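Local structure of sensor protein (3MYF) at residues A[46-49]-A[50-53]; A[58-61]-A[62-65]; A[98-101]-A[102-106]. The protein probably relays phosphoryl groups in two-component signalling, as the histidine-phosphotransfer (Hpt) domain of a hybrid sensor histidine kinase. All blocks are in the same frame, centred on the assembly; numbering follows the deposited sequence.

Contact 1: A[46-49]-A[50-53]; sequences QNDQ and ATML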
loop_
_atom_site.group_PDB
_atom_site.type_symbol
_atom_site.label_atom_id
_atom_site.label_comp_id
_atom_site.label_asym_id
_atom_site.label_seq_id
_atom_site.Cartn_x
_atom_site.Cartn_y
_atom_site.Cartn_z
ATOM N N GLN A 46 -1.500 -17.867 16.949
ATOM C CA GLN A 46 -2.224 -18.993 16.354
ATOM C C GLN A 46 -1.291 -20.051 15.777
ATOM O O GLN A 46 -1.749 -21.124 15.383
ATOM C CB GLN A 46 -3.156 -18.520 15.234
ATOM C CG GLN A 46 -4.346 -17.696 15.686
ATOM C CD GLN A 46 -5.561 -17.937 14.808
ATOM O OE1 GLN A 46 -6.356 -18.837 15.073
ATOM N NE2 GLN A 46 -5.699 -17.143 13.751
ATOM N N ASN A 47 0.004 -19.741 15.719
ATOM C CA ASN A 47 0.981 -20.606 15.054
ATOM C C ASN A 47 0.526 -20.933 13.631
ATOM O O ASN A 47 0.467 -22.094 13.216
ATOM C CB ASN A 47 1.263 -21.858 15.905
ATOM C CG ASN A 47 2.149 -21.551 17.102
ATOM O OD1 ASN A 47 3.272 -21.083 16.939
ATOM N ND2 ASN A 47 1.647 -21.815 18.311
ATOM N N ASP A 48 0.180 -19.873 12.908
ATOM C CA ASP A 48 -0.448 -19.945 11.593
ATOM C C ASP A 48 0.611 -19.713 10.523
ATOM O O ASP A 48 0.877 -18.570 10.124
ATOM C CB ASP A 48 -1.568 -18.886 11.514
ATOM C CG ASP A 48 -2.316 -18.890 10.174
ATOM O OD1 ASP A 48 -1.846 -19.549 9.218
ATOM O OD2 ASP A 48 -3.373 -18.215 10.076
ATOM N N GLN A 49 1.225 -20.810 10.067
ATOM C CA GLN A 49 2.370 -20.748 9.147
ATOM C C GLN A 49 2.050 -20.000 7.833
ATOM O O GLN A 49 2.785 -19.095 7.444
ATOM C CB GLN A 49 2.904 -22.174 8.869
ATOM C CG GLN A 49 4.278 -22.241 8.181
ATOM C CD GLN A 49 5.441 -22.186 9.153
ATOM O OE1 GLN A 49 5.247 -22.190 10.364
ATOM N NE2 GLN A 49 6.663 -22.164 8.622
ATOM N N ALA A 50 0.958 -20.357 7.159
ATOM C CA ALA A 50 0.639 -19.763 5.840
ATOM C C ALA A 50 0.362 -18.248 5.885
ATOM O O ALA A 50 0.820 -17.498 5.029
ATOM C CB ALA A 50 -0.565 -20.473 5.201
ATOM N N THR A 51 -0.446 -17.828 6.852
ATOM C CA THR A 51 -0.770 -16.405 7.020
ATOM C C THR A 51 0.488 -15.584 7.332
ATOM O O THR A 51 0.677 -14.462 6.801
ATOM C CB THR A 51 -1.772 -16.203 8.144
ATOM O OG1 THR A 51 -2.999 -16.870 7.808
ATOM C CG2 THR A 51 -2.038 -14.717 8.356
HETATM N N MSE A 52 1.335 -16.124 8.209
HETATM C CA MSE A 52 2.597 -15.467 8.548
HETATM C C MSE A 52 3.458 -15.258 7.301
HETATM O O MSE A 52 3.945 -14.155 7.060
HETATM C CB MSE A 52 3.374 -16.238 9.624
HETATM C CG MSE A 52 4.622 -15.519 10.104
HETATM SE SE MSE A 52 4.236 -13.819 10.998
HETATM C CE MSE A 52 3.750 -14.519 12.785
ATOM N N LEU A 53 3.633 -16.310 6.510
ATOM C CA LEU A 53 4.413 -16.222 5.269
ATOM C C LEU A 53 3.867 -15.180 4.297
ATOM O O LEU A 53 4.616 -14.298 3.852
ATOM C CB LEU A 53 4.513 -17.580 4.571
ATOM C CG LEU A 53 5.245 -17.678 3.210
ATOM C CD1 LEU A 53 6.619 -16.967 3.170
ATOM C CD2 LEU A 53 5.442 -19.147 2.837
#
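Asp48 is the N-cap of helix 49-63, and its carboxylate reaches over the first turn to grip Thr51 twice. Asp48 OD1 accepts the backbone N-H of Thr51 at 3.2 Å in a fairly straight bond (166°), while Thr51 OG1 donates to Asp48 OD2 at 2.7 Å. Both donors come from above the carboxylate plane and tilt well out of it, so the two bonds together limit rotation of the group. With Asp48 CG anti to the backbone N (chi1 -179°), the carboxylate swings towards the opening of the helix; Thr51 holds OG1 beside its own backbone N, which presents hydroxyl and N-H to the two oxygens. The negative charge at the N-terminal end of the helix would probably be favoured by the helix dipole. Behind the cap the regular ladder starts at once: Met52 N bonds to Asp48 O at 3.1 Å, and Leu53 N to Gln49 O at the same 3.1 Å. Gln49 turns its amide elsewhere, NE2 donating to Thr86 O. Asn47, with positive phi, is the first residue past helix 19-46 and leads directly into the cap. The side chain of Met52, a selenomethionine, packs on Ile40, Ala43 and Leu44 of helix 19-46 and on Leu82 of helix 69-83, while Leu53 leans on Glu79 and Lys83 of the latter, tying the start of helix 49-63 to two neighbours.

Contact 2: A[58-61]-A[62-65]; sequences KLHG and ASCY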
loop_
_atom_site.group_PDB
_atom_site.type_symbol
_atom_site.label_atom_id
_atom_site.label_comp_id
_atom_site.label_asym_id
_atom_site.label_seq_id
_atom_site.Cartn_x
_atom_site.Cartn_y
_atom_site.Cartn_z
ATOM N N LYS A 58 4.684 -9.803 1.674
ATOM C CA LYS A 58 4.214 -8.539 1.110
ATOM C C LYS A 58 4.933 -7.380 1.771
ATOM O O LYS A 58 5.293 -6.421 1.101
ATOM C CB LYS A 58 2.702 -8.379 1.276
ATOM C CG LYS A 58 1.897 -9.358 0.455
ATOM C CD LYS A 58 0.465 -9.424 0.924
ATOM C CE LYS A 58 -0.287 -10.396 0.064
ATOM N NZ LYS A 58 -1.744 -10.321 0.267
ATOM N N LEU A 59 5.147 -7.485 3.082
ATOM C CA LEU A 59 5.917 -6.486 3.828
ATOM C C LEU A 59 7.352 -6.408 3.335
ATOM O O LEU A 59 7.919 -5.307 3.209
ATOM C CB LEU A 59 5.899 -6.781 5.326
ATOM C CG LEU A 59 6.565 -5.771 6.255
ATOM C CD1 LEU A 59 6.059 -4.343 5.995
ATOM C CD2 LEU A 59 6.372 -6.163 7.706
ATOM N N HIS A 60 7.938 -7.577 3.074
ATOM C CA HIS A 60 9.310 -7.661 2.541
ATOM C C HIS A 60 9.410 -6.865 1.237
ATOM O O HIS A 60 10.347 -6.070 1.057
ATOM C CB HIS A 60 9.705 -9.129 2.300
ATOM C CG HIS A 60 11.171 -9.341 2.036
ATOM N ND1 HIS A 60 11.689 -10.557 1.641
ATOM C CD2 HIS A 60 12.225 -8.491 2.102
ATOM C CE1 HIS A 60 12.998 -10.451 1.485
ATOM N NE2 HIS A 60 13.349 -9.207 1.763
ATOM N N GLY A 61 8.440 -7.075 0.350
ATOM C CA GLY A 61 8.387 -6.390 -0.940
ATOM C C GLY A 61 8.416 -4.889 -0.736
ATOM O O GLY A 61 9.280 -4.201 -1.289
ATOM N N ALA A 62 7.494 -4.395 0.092
ATOM C CA ALA A 62 7.449 -2.971 0.457
ATOM C C ALA A 62 8.744 -2.429 1.036
ATOM O O ALA A 62 9.200 -1.354 0.633
ATOM C CB ALA A 62 6.302 -2.692 1.403
ATOM N N SER A 63 9.337 -3.164 1.981
ATOM C CA SER A 63 10.500 -2.677 2.720
ATOM C C SER A 63 11.680 -2.359 1.809
ATOM O O SER A 63 12.486 -1.488 2.122
ATOM C CB SER A 63 10.898 -3.652 3.844
ATOM O OG SER A 63 11.544 -4.807 3.345
ATOM N N CYS A 64 11.745 -3.029 0.661
ATOM C CA CYS A 64 12.846 -2.843 -0.283
ATOM C C CYS A 64 12.815 -1.455 -0.936
ATOM O O CYS A 64 13.792 -1.050 -1.555
ATOM C CB CYS A 64 12.853 -3.938 -1.368
ATOM S SG CYS A 64 13.247 -5.639 -0.798
ATOM N N TYR A 65 11.697 -0.738 -0.790
ATOM C CA TYR A 65 11.510 0.555 -1.443
ATOM C C TYR A 65 11.125 1.697 -0.493
ATOM O O TYR A 65 10.896 2.819 -0.941
ATOM C CB TYR A 65 10.508 0.425 -2.611
ATOM C CG TYR A 65 11.015 -0.504 -3.698
ATOM C CD1 TYR A 65 11.780 -0.013 -4.754
ATOM C CD2 TYR A 65 10.774 -1.880 -3.641
ATOM C CE1 TYR A 65 12.278 -0.859 -5.735
ATOM C CE2 TYR A 65 11.263 -2.735 -4.617
ATOM C CZ TYR A 65 12.012 -2.217 -5.663
ATOM O OH TYR A 65 12.508 -3.058 -6.633
#
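Ser63 bends its hydroxyl back onto the preceding turn of helix 49-63, where OG donates to His60 O at 2.9 Å, approaching from well off the carbonyl axis (119°). A chi1 of 75° sets OG between its backbone N and carbonyl carbon, close enough to reach that oxygen. This is the tight part: Ser63 N bonds to Leu59 O at 2.8 Å, and Ala62 N to Lys58 O in an almost straight bond, with Leu59 and Ala62 buried against Leu29 of helix 19-46. Towards Cys64 the hold slackens. Its N-H is shared between His60 O and Gly61 O, weakly, at 3.4 Å to each, and Cys64 SG stands obliquely to the His60 ring, 4.8 Å from the centroid. The ring turns an edge to Ser63, CD2 lying 3.9 Å from OG, while ND1 bonds to Glu79. Gly61 O sits at the edge of the Tyr65 ring, in its plane, 3.6 Å from CD2. On the exposed side Lys58 forms a salt bridge with Asp31 of the second subunit. An alanine at Ser63 removes the hydroxyl and would probably leave His60 O more dependent on the weak bond from Cys64 N. Lys58-Gly61 probably continue the HxLKG motif of Hpt domains, His60 replacing its usual lysine, on the helix that would carry the phosphoacceptor histidine; the hydroxyl-to-carbonyl bond reinforces the backbone where its own bonds weaken.

Contact 3: A[98-101]-A[102-106]; sequences LLDE and LTKVE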
loop_
_atom_site.group_PDB
_atom_site.type_symbol
_atom_site.label_atom_id
_atom_site.label_comp_id
_atom_site.label_asym_id
_atom_site.label_seq_id
_atom_site.Cartn_x
_atom_site.Cartn_y
_atom_site.Cartn_z
ATOM N N LEU A 98 10.667 -7.907 15.023
ATOM C CA LEU A 98 10.036 -7.235 13.884
ATOM C C LEU A 98 8.851 -6.378 14.308
ATOM O O LEU A 98 8.706 -5.223 13.841
ATOM C CB LEU A 98 9.616 -8.206 12.794
ATOM C CG LEU A 98 8.831 -7.570 11.628
ATOM C CD1 LEU A 98 9.704 -6.648 10.752
ATOM C CD2 LEU A 98 8.228 -8.691 10.805
ATOM N N LEU A 99 8.003 -6.918 15.186
ATOM C CA LEU A 99 6.840 -6.145 15.664
ATOM C C LEU A 99 7.277 -4.865 16.350
ATOM O O LEU A 99 6.705 -3.799 16.106
ATOM C CB LEU A 99 5.981 -6.980 16.617
ATOM C CG LEU A 99 5.154 -8.066 15.933
ATOM C CD1 LEU A 99 4.576 -9.030 16.982
ATOM C CD2 LEU A 99 4.054 -7.443 15.087
ATOM N N ASP A 100 8.289 -4.966 17.209
ATOM C CA ASP A 100 8.822 -3.793 17.902
ATOM C C ASP A 100 9.333 -2.759 16.883
ATOM O O ASP A 100 9.104 -1.547 17.038
ATOM C CB ASP A 100 9.957 -4.203 18.855
ATOM C CG ASP A 100 10.524 -3.033 19.615
ATOM O OD1 ASP A 100 11.629 -2.572 19.268
ATOM O OD2 ASP A 100 9.861 -2.558 20.552
ATOM N N GLU A 101 10.024 -3.246 15.860
ATOM C CA GLU A 101 10.515 -2.393 14.781
ATOM C C GLU A 101 9.393 -1.686 14.007
ATOM O O GLU A 101 9.544 -0.529 13.648
ATOM C CB GLU A 101 11.438 -3.176 13.833
ATOM C CG GLU A 101 12.146 -2.339 12.740
ATOM C CD GLU A 101 13.097 -1.267 13.278
ATOM O OE1 GLU A 101 13.536 -1.331 14.446
ATOM O OE2 GLU A 101 13.430 -0.356 12.506
ATOM N N LEU A 102 8.274 -2.372 13.762
ATOM C CA LEU A 102 7.157 -1.759 13.026
ATOM C C LEU A 102 6.488 -0.612 13.775
ATOM O O LEU A 102 6.053 0.368 13.159
ATOM C CB LEU A 102 6.135 -2.799 12.591
ATOM C CG LEU A 102 6.746 -3.768 11.586
ATOM C CD1 LEU A 102 5.692 -4.808 11.161
ATOM C CD2 LEU A 102 7.325 -3.025 10.377
ATOM N N THR A 103 6.435 -0.722 15.101
ATOM C CA THR A 103 6.005 0.394 15.927
ATOM C C THR A 103 6.904 1.627 15.722
ATOM O O THR A 103 6.399 2.743 15.576
ATOM C CB THR A 103 5.923 -0.004 17.420
ATOM O OG1 THR A 103 4.893 -0.981 17.588
ATOM C CG2 THR A 103 5.574 1.209 18.289
ATOM N N LYS A 104 8.222 1.428 15.703
ATOM C CA LYS A 104 9.163 2.538 15.449
ATOM C C LYS A 104 9.052 3.084 14.022
ATOM O O LYS A 104 9.248 4.283 13.785
ATOM C CB LYS A 104 10.609 2.107 15.708
ATOM C CG LYS A 104 10.911 1.704 17.148
ATOM C CD LYS A 104 12.220 0.927 17.213
ATOM C CE LYS A 104 12.540 0.526 18.632
ATOM N NZ LYS A 104 13.656 -0.449 18.669
ATOM N N VAL A 105 8.785 2.199 13.072
ATOM C CA VAL A 105 8.615 2.588 11.657
ATOM C C VAL A 105 7.351 3.432 11.475
ATOM O O VAL A 105 7.378 4.444 10.757
ATOM C CB VAL A 105 8.609 1.344 10.699
ATOM C CG1 VAL A 105 8.111 1.714 9.283
ATOM C CG2 VAL A 105 10.019 0.736 10.598
ATOM N N GLU A 106 6.259 3.030 12.129
ATOM C CA GLU A 106 4.996 3.792 12.087
ATOM C C GLU A 106 5.222 5.210 12.596
ATOM O O GLU A 106 4.728 6.184 12.008
ATOM C CB GLU A 106 3.899 3.112 12.911
ATOM C CG GLU A 106 3.293 1.869 12.255
ATOM C CD GLU A 106 2.353 1.092 13.171
ATOM O OE1 GLU A 106 2.421 1.292 14.404
ATOM O OE2 GLU A 106 1.557 0.258 12.659
HETATM O O HOH W 1 4.162 -3.799 16.035
#
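Two carboxylates are the flat groups that meet the following turn of helix 92-116: Asp100 is met end-on at OD1 by Lys104 NZ, and Glu101 has Lys104 CD beside OE1 and Val105 CG2 beside OE2. The Asp100 OD1 to Lys104 NZ pair lies nearly along the C-O bond, a salt bridge of 3.0 Å, four residues along the helix. A chi1 of -179° carries the Asp100 carboxylate forward along the helix, and the extended chain of Lys104 comes back obliquely to meet it. Glu101 bends at chi2 (62°), and Lys104 crosses it at about a right angle, its methylene CD 3.8 Å from Glu101 OE1; the amine NZ stays 4.3 Å from OE1, an attraction beyond salt-bridge range. The other oxygen, Glu101 OE2, lies 4.1 Å from Val105 CG2 and is bonded to Thr5 OG1. On the inner side Leu98 and Leu102 pack against each other one turn apart, CG of Leu98 to CD1 of Leu102 at 4.2 Å; Leu98 packs on Ile56 and Ile78, and Leu102 on Val37 and Leu59. The backbone ladder is sound, with Leu102 N to Leu98 O and Val105 N to Glu101 O both at 2.9 Å, although the Lys104 N bond to Asp100 O is weak. Helix 92-116 thus keeps one apolar face for the bundle, and its buried Glu101 is likely to stay ionised with Lys104 close by and Thr5 bonding one oxygen, while the Asp100-Lys104 pair probably offsets the two charges on the exposed face.

In the fold
From the N terminus the chain runs through helix 19-46 and turns sharply at contact 1, whose cap begins helix 49-63. Contact 2, its centre about 18 Å from that of contact 1, takes the chain from the last turns of that helix into the connection towards helix 69-83. Contact 3 follows midway along helix 92-116. The three are local and in series, so none nests within or crosses another. Contacts 2 and 3 meet in the core of the helical bundle, Leu59 CD2 touching Leu102 CD1 at 3.8 Å, whereas contact 1 stands apart at one end. Contact 2 also reaches the second subunit, while contacts 1 and 3 stay within their own chain.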